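PDB 2I3D: hypothetical protein Atu1826 from Agrobacterium tumefaciens, which is of unknown function but is probably an alpha/beta hydrolase related to the S15 family of X-Pro dipeptidyl-peptidases. Local coordinates for residues Ile135-Leu140 with Tyr159-Leu164. Residues are numbered along the deposited sequence; the frame is centred on the assembly and turned at random.
Sequences IGMQLL and YDFSFL
Phe161 turns a ring edge to the selenomethionine at Met137: SE is 4.0 Å from CE1 of Phe161, and the line from SE to the ring centroid runs 79° off the ring normal, a Met-aromatic contact. The loop arrives here through an Asx turn, Asp160 OD1 accepting from Ser162 N; the Ser162 hydroxyl donates to the same oxygen. A type I turn from Phe161 to Leu164 overlaps it and delivers two more side chains to the helix. With CG between the backbone N and the carbonyl carbon (chi1 63°), the Phe163 ring reaches the helix with one face under Gln138, whose CG sits 3.4 Å from Phe163 CZ in a CH-pi contact, while the carbonyl oxygen of Phe161 lies over the rim of the opposite face. At the ring edge, Phe163 CE1 comes within 3.4 Å of Met137 O, and Met137 CB meets CZ nearly in the ring plane. Leu164 then closes the turn. In one of the two conformers of Met137, the bend at chi3 (82°) brings CE to 3.5 Å from Leu164 CD1, and the two side chains cross at about a right angle. Leu164 CD2 just reaches CD2 of Leu140 at 4.5 Å. With no hydrogen bond between the two segments, the join is made by van der Waals and aromatic packing. The loop between strands 146-152 and 171-176 thus covers one side of helix 131-142, which starts at the probable nucleophile elbow of the hydrolase fold. Beneath, Met137 and Leu140 rest on Phe149 of strand 146-152; beyond the loop, Phe161 and Leu164 pack on Leu190 and Leu194 of helix 184-195, while Gln138 also touches Leu104 of helix 101-117.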
loop_
_atom_site.group_PDB
_atom_site.type_symbol
_atom_site.label_atom_id
_atom_site.label_comp_id
_atom_site.label_asym_id
_atom_site.label_seq_id
_atom_site.Cartn_x
_atom_site.Cartn_y
_atom_site.Cartn_z
ATOM N N ILE B 135 15.218 -4.566 -9.125
ATOM C CA ILE B 135 15.031 -5.821 -9.872
ATOM C C ILE B 135 14.612 -5.572 -11.344
ATOM O O ILE B 135 15.144 -6.203 -12.278
ATOM C CB ILE B 135 14.019 -6.747 -9.174
ATOM C CG1 ILE B 135 14.421 -6.985 -7.692
ATOM C CG2 ILE B 135 13.841 -8.074 -10.000
ATOM C CD1 ILE B 135 15.732 -7.817 -7.537
ATOM N N GLY B 136 13.700 -4.611 -11.568
ATOM C CA GLY B 136 13.249 -4.336 -12.914
ATOM C C GLY B 136 14.366 -3.904 -13.852
ATOM O O GLY B 136 14.437 -4.344 -15.017
HETATM N N MSE B 137 15.240 -3.042 -13.354
HETATM C CA MSE B 137 16.322 -2.557 -14.217
HETATM C C MSE B 137 17.356 -3.667 -14.473
HETATM O O MSE B 137 17.997 -3.681 -15.537
HETATM C CB MSE B 137 16.919 -1.233 -13.720
HETATM C CG MSE B 137 15.863 -0.105 -13.711
HETATM SE SE MSE B 137 16.558 1.682 -13.508
HETATM C CE MSE B 137 17.050 1.990 -15.386
ATOM N N GLN B 138 17.510 -4.592 -13.515
ATOM C CA GLN B 138 18.385 -5.732 -13.739
ATOM C C GLN B 138 17.753 -6.630 -14.827
ATOM O O GLN B 138 18.450 -7.169 -15.708
ATOM C CB GLN B 138 18.576 -6.516 -12.449
ATOM C CG GLN B 138 19.438 -5.777 -11.425
ATOM C CD GLN B 138 19.596 -6.602 -10.149
ATOM O OE1 GLN B 138 20.291 -7.639 -10.143
ATOM N NE2 GLN B 138 18.897 -6.175 -9.080
ATOM N N LEU B 139 16.434 -6.791 -14.787
ATOM C CA LEU B 139 15.790 -7.645 -15.799
ATOM C C LEU B 139 15.937 -6.989 -17.191
ATOM O O LEU B 139 16.247 -7.657 -18.189
ATOM C CB LEU B 139 14.326 -7.866 -15.448
ATOM C CG LEU B 139 13.552 -8.808 -16.380
ATOM C CD1 LEU B 139 14.076 -10.252 -16.230
ATOM C CD2 LEU B 139 12.058 -8.716 -16.060
ATOM N N LEU B 140 15.737 -5.670 -17.237
ATOM C CA LEU B 140 15.928 -4.870 -18.445
ATOM C C LEU B 140 17.303 -5.122 -19.056
ATOM O O LEU B 140 17.434 -5.378 -20.256
ATOM C CB LEU B 140 15.818 -3.387 -18.045
ATOM C CG LEU B 140 16.214 -2.319 -19.085
ATOM C CD1 LEU B 140 15.159 -2.281 -20.149
ATOM C CD2 LEU B 140 16.363 -0.958 -18.456
ATOM N N TYR B 159 20.904 0.065 -3.022
ATOM C CA TYR B 159 21.141 -1.043 -3.961
ATOM C C TYR B 159 22.031 -0.508 -5.069
ATOM O O TYR B 159 21.963 0.687 -5.410
ATOM C CB TYR B 159 19.829 -1.575 -4.546
ATOM C CG TYR B 159 18.957 -2.154 -3.447
ATOM C CD1 TYR B 159 19.335 -3.323 -2.775
ATOM C CD2 TYR B 159 17.756 -1.561 -3.091
ATOM C CE1 TYR B 159 18.560 -3.871 -1.787
ATOM C CE2 TYR B 159 16.965 -2.109 -2.060
ATOM C CZ TYR B 159 17.397 -3.241 -1.412
ATOM O OH TYR B 159 16.605 -3.788 -0.427
ATOM N N ASP B 160 22.849 -1.400 -5.606
ATOM C CA ASP B 160 23.854 -1.064 -6.606
ATOM C C ASP B 160 23.241 -1.027 -8.022
ATOM O O ASP B 160 22.885 -2.054 -8.585
ATOM C CB ASP B 160 24.965 -2.122 -6.512
ATOM C CG ASP B 160 26.071 -1.922 -7.533
ATOM O OD1 ASP B 160 26.194 -0.789 -8.091
ATOM O OD2 ASP B 160 26.826 -2.914 -7.752
ATOM N N PHE B 161 23.181 0.153 -8.632
ATOM C CA PHE B 161 22.677 0.258 -10.031
ATOM C C PHE B 161 23.783 0.326 -11.095
ATOM O O PHE B 161 23.517 0.678 -12.253
ATOM C CB PHE B 161 21.781 1.505 -10.160
ATOM C CG PHE B 161 20.415 1.316 -9.563
ATOM C CD1 PHE B 161 19.306 1.167 -10.371
ATOM C CD2 PHE B 161 20.252 1.352 -8.176
ATOM C CE1 PHE B 161 18.016 0.990 -9.812
ATOM C CE2 PHE B 161 18.973 1.219 -7.555
ATOM C CZ PHE B 161 17.835 1.041 -8.396
ATOM N N SER B 162 25.025 0.055 -10.691
ATOM C CA SER B 162 26.126 0.368 -11.568
ATOM C C SER B 162 26.210 -0.680 -12.699
ATOM O O SER B 162 26.951 -0.463 -13.661
ATOM C CB SER B 162 27.436 0.530 -10.795
ATOM O OG SER B 162 27.895 -0.708 -10.475
ATOM N N PHE B 163 25.414 -1.760 -12.619
ATOM C CA PHE B 163 25.257 -2.727 -13.754
ATOM C C PHE B 163 24.662 -2.069 -15.028
ATOM O O PHE B 163 24.719 -2.641 -16.106
ATOM C CB PHE B 163 24.386 -3.925 -13.356
ATOM C CG PHE B 163 22.962 -3.526 -12.996
ATOM C CD1 PHE B 163 21.999 -3.381 -13.981
ATOM C CD2 PHE B 163 22.617 -3.261 -11.673
ATOM C CE1 PHE B 163 20.688 -2.973 -13.651
ATOM C CE2 PHE B 163 21.317 -2.832 -11.347
ATOM C CZ PHE B 163 20.372 -2.679 -12.330
ATOM N N LEU B 164 24.002 -0.921 -14.883
ATOM C CA LEU B 164 23.423 -0.220 -16.042
ATOM C C LEU B 164 24.524 0.486 -16.838
ATOM O O LEU B 164 24.796 1.708 -16.683
ATOM C CB LEU B 164 22.424 0.807 -15.579
ATOM C CG LEU B 164 21.086 0.224 -15.109
ATOM C CD1 LEU B 164 20.292 1.288 -14.305
ATOM C CD2 LEU B 164 20.238 -0.361 -16.294
#